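Local coordinates for protein type II restriction enzyme MspI (Moraxella sp., PDB 1SA3) that recognises the double-stranded DNA sequence 5'-CCGG-3' and cleaves it after the first cytosine, leaving fragments with terminal 5'-phosphates, at residues L72-I78 against F104-N108; P96-T101 against I198-D202. One frame throughout, in Å; residues are numbered along the deposited sequence.

Contact 1 of 2, residues L72-I78 against F104-N108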
ATOM      1  N   LEU E  72       5.353 -12.804 -13.645  1.00 21.01           N
ATOM      2  CA  LEU E  72       4.902 -14.187 -13.734  1.00 20.27           C
ATOM      3  C   LEU E  72       4.026 -14.364 -14.963  1.00 21.89           C
ATOM      4  O   LEU E  72       3.188 -13.514 -15.262  1.00 22.33           O
ATOM      5  CB  LEU E  72       4.062 -14.576 -12.515  1.00 24.38           C
ATOM      6  CG  LEU E  72       4.707 -14.872 -11.165  1.00 26.08           C
ATOM      7  CD1 LEU E  72       3.743 -14.458 -10.077  1.00 27.46           C
ATOM      8  CD2 LEU E  72       5.037 -16.363 -11.045  1.00 34.93           C
ATOM      9  N   ASP E  73       4.206 -15.481 -15.661  1.00 23.71           N
ATOM     10  CA  ASP E  73       3.402 -15.772 -16.839  1.00 21.51           C
ATOM     11  C   ASP E  73       2.249 -16.684 -16.439  1.00 22.18           C
ATOM     12  O   ASP E  73       2.445 -17.688 -15.755  1.00 21.92           O
ATOM     13  CB  ASP E  73       4.259 -16.446 -17.909  1.00 26.04           C
ATOM     14  CG  ASP E  73       5.364 -15.540 -18.417  1.00 27.07           C
ATOM     15  OD1 ASP E  73       5.042 -14.471 -18.986  1.00 25.90           O
ATOM     16  OD2 ASP E  73       6.548 -15.895 -18.239  1.00 26.28           O
ATOM     17  N   LEU E  74       1.042 -16.320 -16.857  1.00 22.79           N
ATOM     18  CA  LEU E  74      -0.143 -17.102 -16.538  1.00 23.01           C
ATOM     19  C   LEU E  74       0.037 -18.577 -16.888  1.00 22.71           C
ATOM     20  O   LEU E  74      -0.354 -19.456 -16.121  1.00 21.16           O
ATOM     21  CB  LEU E  74      -1.347 -16.537 -17.296  1.00 28.53           C
ATOM     22  CG  LEU E  74      -2.696 -17.234 -17.097  1.00 35.12           C
ATOM     23  CD1 LEU E  74      -3.047 -17.285 -15.620  1.00 30.94           C
ATOM     24  CD2 LEU E  74      -3.769 -16.485 -17.885  1.00 35.90           C
ATOM     25  N   ASP E  75       0.641 -18.852 -18.038  1.00 21.15           N
ATOM     26  CA  ASP E  75       0.825 -20.238 -18.455  1.00 24.54           C
ATOM     27  C   ASP E  75       1.738 -21.075 -17.568  1.00 23.47           C
ATOM     28  O   ASP E  75       1.733 -22.297 -17.654  1.00 24.23           O
ATOM     29  CB  ASP E  75       1.330 -20.303 -19.899  1.00 26.58           C
ATOM     30  CG  ASP E  75       0.293 -19.845 -20.899  1.00 30.35           C
ATOM     31  OD1 ASP E  75      -0.913 -20.073 -20.653  1.00 30.63           O
ATOM     32  OD2 ASP E  75       0.682 -19.268 -21.937  1.00 33.75           O
ATOM     33  N   ASN E  76       2.517 -20.432 -16.705  1.00 23.40           N
ATOM     34  CA  ASN E  76       3.414 -21.177 -15.837  1.00 23.29           C
ATOM     35  C   ASN E  76       2.746 -21.486 -14.499  1.00 25.45           C
ATOM     36  O   ASN E  76       3.279 -22.235 -13.680  1.00 24.08           O
ATOM     37  CB  ASN E  76       4.720 -20.390 -15.610  1.00 24.81           C
ATOM     38  CG  ASN E  76       5.523 -20.185 -16.897  1.00 26.69           C
ATOM     39  OD1 ASN E  76       5.239 -20.800 -17.923  1.00 24.14           O
ATOM     40  ND2 ASN E  76       6.543 -19.323 -16.837  1.00 23.74           N
ATOM     41  N   ILE E  77       1.567 -20.908 -14.280  1.00 24.85           N
ATOM     42  CA  ILE E  77       0.838 -21.118 -13.035  1.00 20.28           C
ATOM     43  C   ILE E  77      -0.016 -22.381 -13.105  1.00 21.94           C
ATOM     44  O   ILE E  77      -0.888 -22.506 -13.965  1.00 22.22           O
ATOM     45  CB  ILE E  77      -0.059 -19.902 -12.731  1.00 19.76           C
ATOM     46  CG1 ILE E  77       0.809 -18.641 -12.631  1.00 24.31           C
ATOM     47  CG2 ILE E  77      -0.827 -20.129 -11.432  1.00 18.13           C
ATOM     48  CD1 ILE E  77       0.030 -17.348 -12.648  1.00 23.01           C
ATOM     49  N   ILE E  78       0.239 -23.311 -12.191  1.00 22.58           N
ATOM     50  CA  ILE E  78      -0.493 -24.566 -12.149  1.00 26.63           C
ATOM     51  C   ILE E  78      -1.655 -24.509 -11.170  1.00 27.01           C
ATOM     52  O   ILE E  78      -2.668 -25.173 -11.362  1.00 27.62           O
ATOM     53  CB  ILE E  78       0.436 -25.739 -11.754  1.00 28.63           C
ATOM     54  CG1 ILE E  78       1.601 -25.833 -12.744  1.00 31.64           C
ATOM     55  CG2 ILE E  78      -0.344 -27.039 -11.714  1.00 28.29           C
ATOM     56  CD1 ILE E  78       1.191 -25.917 -14.206  1.00 32.90           C
ATOM     57  N   PHE E 104       0.891 -18.898  -5.470  1.00 15.87           N
ATOM     58  CA  PHE E 104       0.904 -19.493  -6.802  1.00 15.40           C
ATOM     59  C   PHE E 104       1.747 -20.749  -6.763  1.00 19.62           C
ATOM     60  O   PHE E 104       2.835 -20.748  -6.185  1.00 20.33           O
ATOM     61  CB  PHE E 104       1.523 -18.555  -7.837  1.00 18.44           C
ATOM     62  CG  PHE E 104       0.790 -17.266  -8.015  1.00 20.19           C
ATOM     63  CD1 PHE E 104       1.175 -16.127  -7.314  1.00 19.68           C
ATOM     64  CD2 PHE E 104      -0.266 -17.175  -8.913  1.00 16.61           C
ATOM     65  CE1 PHE E 104       0.518 -14.911  -7.513  1.00 18.23           C
ATOM     66  CE2 PHE E 104      -0.922 -15.970  -9.111  1.00 18.03           C
ATOM     67  CZ  PHE E 104      -0.526 -14.837  -8.410  1.00 16.94           C
ATOM     68  N   THR E 105       1.250 -21.818  -7.372  1.00 18.30           N
ATOM     69  CA  THR E 105       1.983 -23.075  -7.419  1.00 19.53           C
ATOM     70  C   THR E 105       2.423 -23.284  -8.859  1.00 18.89           C
ATOM     71  O   THR E 105       1.630 -23.128  -9.790  1.00 15.88           O
ATOM     72  CB  THR E 105       1.103 -24.254  -6.961  1.00 20.55           C
ATOM     73  OG1 THR E 105       0.723 -24.050  -5.597  1.00 23.68           O
ATOM     74  CG2 THR E 105       1.866 -25.574  -7.067  1.00 20.55           C
ATOM     75  N   PHE E 106       3.693 -23.632  -9.038  1.00 18.50           N
ATOM     76  CA  PHE E 106       4.250 -23.823 -10.370  1.00 17.85           C
ATOM     77  C   PHE E 106       4.362 -25.297 -10.778  1.00 20.50           C
ATOM     78  O   PHE E 106       3.999 -26.188 -10.018  1.00 18.31           O
ATOM     79  CB  PHE E 106       5.605 -23.116 -10.447  1.00 19.06           C
ATOM     80  CG  PHE E 106       5.560 -21.687  -9.979  1.00 21.48           C
ATOM     81  CD1 PHE E 106       6.237 -21.292  -8.824  1.00 20.46           C
ATOM     82  CD2 PHE E 106       4.816 -20.739 -10.673  1.00 20.11           C
ATOM     83  CE1 PHE E 106       6.171 -19.973  -8.366  1.00 20.23           C
ATOM     84  CE2 PHE E 106       4.743 -19.420 -10.221  1.00 21.68           C
ATOM     85  CZ  PHE E 106       5.420 -19.037  -9.068  1.00 18.85           C
ATOM     86  N   HIS E 107       4.872 -25.553 -11.976  1.00 22.31           N
ATOM     87  CA  HIS E 107       4.981 -26.919 -12.488  1.00 27.79           C
ATOM     88  C   HIS E 107       5.804 -27.910 -11.666  1.00 26.66           C
ATOM     89  O   HIS E 107       5.402 -29.058 -11.509  1.00 24.72           O
ATOM     90  CB  HIS E 107       5.533 -26.899 -13.913  1.00 30.99           C
ATOM     91  CG  HIS E 107       6.975 -26.512 -13.988  1.00 39.73           C
ATOM     92  ND1 HIS E 107       7.427 -25.251 -13.657  1.00 45.62           N
ATOM     93  CD2 HIS E 107       8.074 -27.229 -14.324  1.00 41.81           C
ATOM     94  CE1 HIS E 107       8.740 -25.208 -13.787  1.00 46.39           C
ATOM     95  NE2 HIS E 107       9.159 -26.395 -14.190  1.00 44.76           N
ATOM     96  N   ASN E 108       6.953 -27.483 -11.152  1.00 25.20           N
ATOM     97  CA  ASN E 108       7.816 -28.385 -10.384  1.00 25.05           C
ATOM     98  C   ASN E 108       7.421 -28.492  -8.922  1.00 26.08           C
ATOM     99  O   ASN E 108       8.220 -28.932  -8.090  1.00 25.53           O
ATOM    100  CB  ASN E 108       9.271 -27.924 -10.484  1.00 26.30           C
ATOM    101  CG  ASN E 108       9.495 -26.582  -9.830  1.00 28.82           C
ATOM    102  OD1 ASN E 108       8.556 -25.796  -9.669  1.00 26.55           O
ATOM    103  ND2 ASN E 108      10.744 -26.300  -9.458  1.00 23.95           N
TER
HETATM  104  O   HOH W   1       5.619 -23.224 -14.125  1.00 30.13           O
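Leu72 and Ile77 both pack on the Phe104 ring from the same side, where the edge strand 77-84 of the five-stranded mixed sheet begins beside the end of its antiparallel neighbour, strand 100-106. CD1 of Leu72 lies over one face of the Phe104 ring, offset toward its rim and 4.1 Å from CD1 of the phenylalanine. Ile77 reaches the other ortho carbon obliquely: its CD1 comes within 3.8 Å of CD2 of Phe104, and its CG2 packs close by. With CG1 beside the backbone N (chi1 -59°) and the chain extended beyond it (chi2 167°), the isoleucine carries its terminal methyl to the CD2-CE2 side of the ring. A large flat side chain suits this place, since Leu66 and Leu67 of helix 57-69 also pack on Phe104 and link the sheet to that helix. Further out, the Phe106 ring turns its edge to the 3-10 turn 74-76, with O of Asn76 near the ring plane and 3.7 Å from CD2 of Phe106. CG1 of Ile78 leans against the main chain at Phe106 and His107. Ile78 N donates to Thr105 O (2.8 Å), and Thr105 also bonds with Asp79 farther along. At the polar edge one water donates to Asn76 O at 2.6 Å and lies 2.8 Å from ND1 of His107, bridging turn and imidazole.

Contact 2 of 2, residues P96-T101 against I198-D202. With NA (sodium ion), chain G.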
ATOM      1  N   PRO E  96       1.473  -6.059  11.153  1.00 23.05           N
ATOM      2  CA  PRO E  96       1.982  -6.220   9.790  1.00 21.06           C
ATOM      3  C   PRO E  96       1.073  -5.500   8.800  1.00 20.71           C
ATOM      4  O   PRO E  96      -0.145  -5.418   9.008  1.00 17.25           O
ATOM      5  CB  PRO E  96       1.957  -7.735   9.596  1.00 23.00           C
ATOM      6  CG  PRO E  96       2.271  -8.237  10.966  1.00 21.78           C
ATOM      7  CD  PRO E  96       1.389  -7.362  11.835  1.00 24.76           C
ATOM      8  N   LYS E  97       1.675  -4.993   7.730  1.00 15.54           N
ATOM      9  CA  LYS E  97       0.952  -4.274   6.683  1.00 17.57           C
ATOM     10  C   LYS E  97       0.295  -5.196   5.644  1.00 17.51           C
ATOM     11  O   LYS E  97      -0.213  -4.736   4.617  1.00 16.39           O
ATOM     12  CB  LYS E  97       1.889  -3.312   5.949  1.00 21.04           C
ATOM     13  CG  LYS E  97       2.520  -2.257   6.843  1.00 25.98           C
ATOM     14  CD  LYS E  97       1.489  -1.242   7.309  1.00 29.38           C
ATOM     15  CE  LYS E  97       2.120  -0.186   8.203  1.00 33.13           C
ATOM     16  NZ  LYS E  97       1.196   0.249   9.287  1.00 32.32           N
ATOM     17  N   THR E  98       0.293  -6.496   5.912  1.00 16.86           N
ATOM     18  CA  THR E  98      -0.279  -7.451   4.971  1.00 14.30           C
ATOM     19  C   THR E  98      -1.783  -7.625   5.143  1.00 17.37           C
ATOM     20  O   THR E  98      -2.250  -8.079   6.193  1.00 14.31           O
ATOM     21  CB  THR E  98       0.425  -8.816   5.106  1.00 14.93           C
ATOM     22  OG1 THR E  98       1.832  -8.636   4.897  1.00 15.25           O
ATOM     23  CG2 THR E  98      -0.108  -9.797   4.079  1.00 12.99           C
ATOM     24  N   ASP E  99      -2.540  -7.268   4.107  1.00 14.79           N
ATOM     25  CA  ASP E  99      -3.995  -7.375   4.147  1.00 15.18           C
ATOM     26  C   ASP E  99      -4.507  -8.721   3.677  1.00 16.20           C
ATOM     27  O   ASP E  99      -5.578  -9.162   4.097  1.00 16.34           O
ATOM     28  CB  ASP E  99      -4.644  -6.296   3.265  1.00 14.57           C
ATOM     29  CG  ASP E  99      -4.461  -4.901   3.817  1.00 14.84           C
ATOM     30  OD1 ASP E  99      -4.621  -4.732   5.039  1.00 19.07           O
ATOM     31  OD2 ASP E  99      -4.174  -3.972   3.032  1.00 16.20           O
ATOM     32  N   ALA E 100      -3.749  -9.367   2.796  1.00 13.99           N
ATOM     33  CA  ALA E 100      -4.153 -10.652   2.240  1.00 16.70           C
ATOM     34  C   ALA E 100      -2.987 -11.269   1.493  1.00 13.52           C
ATOM     35  O   ALA E 100      -1.973 -10.613   1.267  1.00 14.65           O
ATOM     36  CB  ALA E 100      -5.313 -10.452   1.275  1.00 15.48           C
ATOM     37  N   THR E 101      -3.143 -12.527   1.100  1.00 13.43           N
ATOM     38  CA  THR E 101      -2.098 -13.215   0.361  1.00 12.55           C
ATOM     39  C   THR E 101      -2.650 -14.054  -0.781  1.00 15.28           C
ATOM     40  O   THR E 101      -3.818 -14.466  -0.770  1.00 16.36           O
ATOM     41  CB  THR E 101      -1.276 -14.155   1.273  1.00 16.48           C
ATOM     42  OG1 THR E 101      -2.119 -15.197   1.782  1.00 13.50           O
ATOM     43  CG2 THR E 101      -0.690 -13.389   2.440  1.00 14.34           C
ATOM     44  N   ILE E 198       5.145 -13.368   4.848  1.00 13.53           N
ATOM     45  CA  ILE E 198       3.790 -12.906   5.160  1.00 14.97           C
ATOM     46  C   ILE E 198       3.712 -11.646   6.034  1.00 16.58           C
ATOM     47  O   ILE E 198       2.709 -10.929   6.007  1.00 16.93           O
ATOM     48  CB  ILE E 198       2.960 -14.048   5.795  1.00 13.54           C
ATOM     49  CG1 ILE E 198       1.470 -13.695   5.745  1.00 13.12           C
ATOM     50  CG2 ILE E 198       3.415 -14.297   7.228  1.00 15.43           C
ATOM     51  CD1 ILE E 198       0.564 -14.873   6.084  1.00 16.68           C
ATOM     52  N   LEU E 199       4.771 -11.355   6.787  1.00 15.31           N
ATOM     53  CA  LEU E 199       4.785 -10.168   7.643  1.00 15.21           C
ATOM     54  C   LEU E 199       5.015  -8.858   6.877  1.00 14.21           C
ATOM     55  O   LEU E 199       4.814  -7.779   7.428  1.00 13.99           O
ATOM     56  CB  LEU E 199       5.877 -10.295   8.712  1.00 15.36           C
ATOM     57  CG  LEU E 199       5.751 -11.495   9.657  1.00 18.04           C
ATOM     58  CD1 LEU E 199       6.968 -11.564  10.567  1.00 21.85           C
ATOM     59  CD2 LEU E 199       4.472 -11.361  10.473  1.00 16.75           C
ATOM     60  N   HIS E 200       5.446  -8.955   5.623  1.00 12.98           N
ATOM     61  CA  HIS E 200       5.728  -7.764   4.809  1.00 14.18           C
ATOM     62  C   HIS E 200       5.127  -7.878   3.407  1.00 13.89           C
ATOM     63  O   HIS E 200       5.497  -8.768   2.638  1.00 13.53           O
ATOM     64  CB  HIS E 200       7.245  -7.574   4.697  1.00 13.94           C
ATOM     65  CG  HIS E 200       7.945  -7.590   6.018  1.00 15.89           C
ATOM     66  ND1 HIS E 200       7.793  -6.585   6.951  1.00 16.75           N
ATOM     67  CD2 HIS E 200       8.739  -8.525   6.594  1.00 20.05           C
ATOM     68  CE1 HIS E 200       8.458  -6.905   8.047  1.00 19.90           C
ATOM     69  NE2 HIS E 200       9.040  -8.077   7.857  1.00 22.41           N
ATOM     70  N   PRO E 201       4.214  -6.961   3.046  1.00 15.14           N
ATOM     71  CA  PRO E 201       3.580  -6.989   1.717  1.00 14.14           C
ATOM     72  C   PRO E 201       4.612  -6.870   0.597  1.00 14.04           C
ATOM     73  O   PRO E 201       5.576  -6.107   0.721  1.00 12.70           O
ATOM     74  CB  PRO E 201       2.653  -5.768   1.737  1.00 20.35           C
ATOM     75  CG  PRO E 201       2.449  -5.483   3.187  1.00 23.73           C
ATOM     76  CD  PRO E 201       3.773  -5.784   3.814  1.00 16.13           C
ATOM     77  N   ASP E 202       4.396  -7.616  -0.488  1.00 12.23           N
ATOM     78  CA  ASP E 202       5.278  -7.596  -1.651  1.00 12.59           C
ATOM     79  C   ASP E 202       4.714  -6.730  -2.771  1.00 14.60           C
ATOM     80  O   ASP E 202       5.452  -6.263  -3.643  1.00 10.92           O
ATOM     81  CB  ASP E 202       5.489  -9.012  -2.203  1.00 15.87           C
ATOM     82  CG  ASP E 202       6.422  -9.841  -1.346  1.00 17.87           C
ATOM     83  OD1 ASP E 202       7.135  -9.250  -0.508  1.00 17.92           O
ATOM     84  OD2 ASP E 202       6.449 -11.078  -1.520  1.00 16.97           O
TER
HETATM   85 NA    NA G 401      -7.691  -7.939   5.177  1.00 29.81          NA
HETATM   86  O   HOH W   2       4.312  -5.203   7.405  1.00 16.41           O
HETATM   87  O   HOH W   3      -7.247  -5.604   5.526  1.00 40.47           O
HETATM   88  O   HOH W   4      -6.464  -8.170   7.094  1.00 31.65           O
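The backbone of two irregular segments runs Pro96 near Leu199 and Thr98 near Pro201, with CA of Thr98 5.1 Å from CA of Pro201, and strand 100-106 starts just beyond. The direct polar link is the hydroxyl of Thr98: with OG1 beside its backbone N (chi1 -57°), it donates to O of Ile198 at 2.7 Å. The bond comes from above the carbonyl plane, 39° out of it. Threonine suits this buried place because its hydroxyl satisfies a loop carbonyl while its methyl packs. A second loop carbonyl is served by water: one accepts from Lys97 N at 2.7 Å and donates to Leu199 O at 2.6 Å. Around these bonds the prolines supply apolar surface. The Pro96 ring lies alongside Leu199, with CG of Pro96 3.9 Å from CD2 of Leu199. CG of Pro201 packs 3.6 Å from CB of Lys97. CG2 of Thr101 meets the extended CG1-CD1 branch of Ile198. Asp99 turns its side chain away from the loop, and its backbone O binds the sodium ion at 2.7 Å, alongside Glu35 and Asp84. Its OD1 accepts from a water that also binds the metal, so Asp99 holds the ion both directly and through this water. Asp99 and Ala100 form a classic beta bulge opposite Leu116; although Asp99 uses its main chain here, a strand-borne acid beside the metal is consistent with the PD-(D/E)XK fold.

In the fold
The two contacts lie at opposite ends of strand 100-106, their centres about 21 Å apart: contact 2 includes its start and contact 1 its end. Along the chain their segments alternate, in the order 72-78, 96-101, 104-108 and 198-202. Contact 1 pairs this strand with its sheet neighbour, 77-84, at a partly buried outer end of the mixed sheet, about 20 Å from the DNA at the nearest atom. Contact 2 packs the approach to the strand against the loop before strand 203-210, about 4 Å from the DNA. One strand thus leads from the metal site out to peripheral packing, and the same two neighbouring strands carry Asp84 and lead on from Asp99.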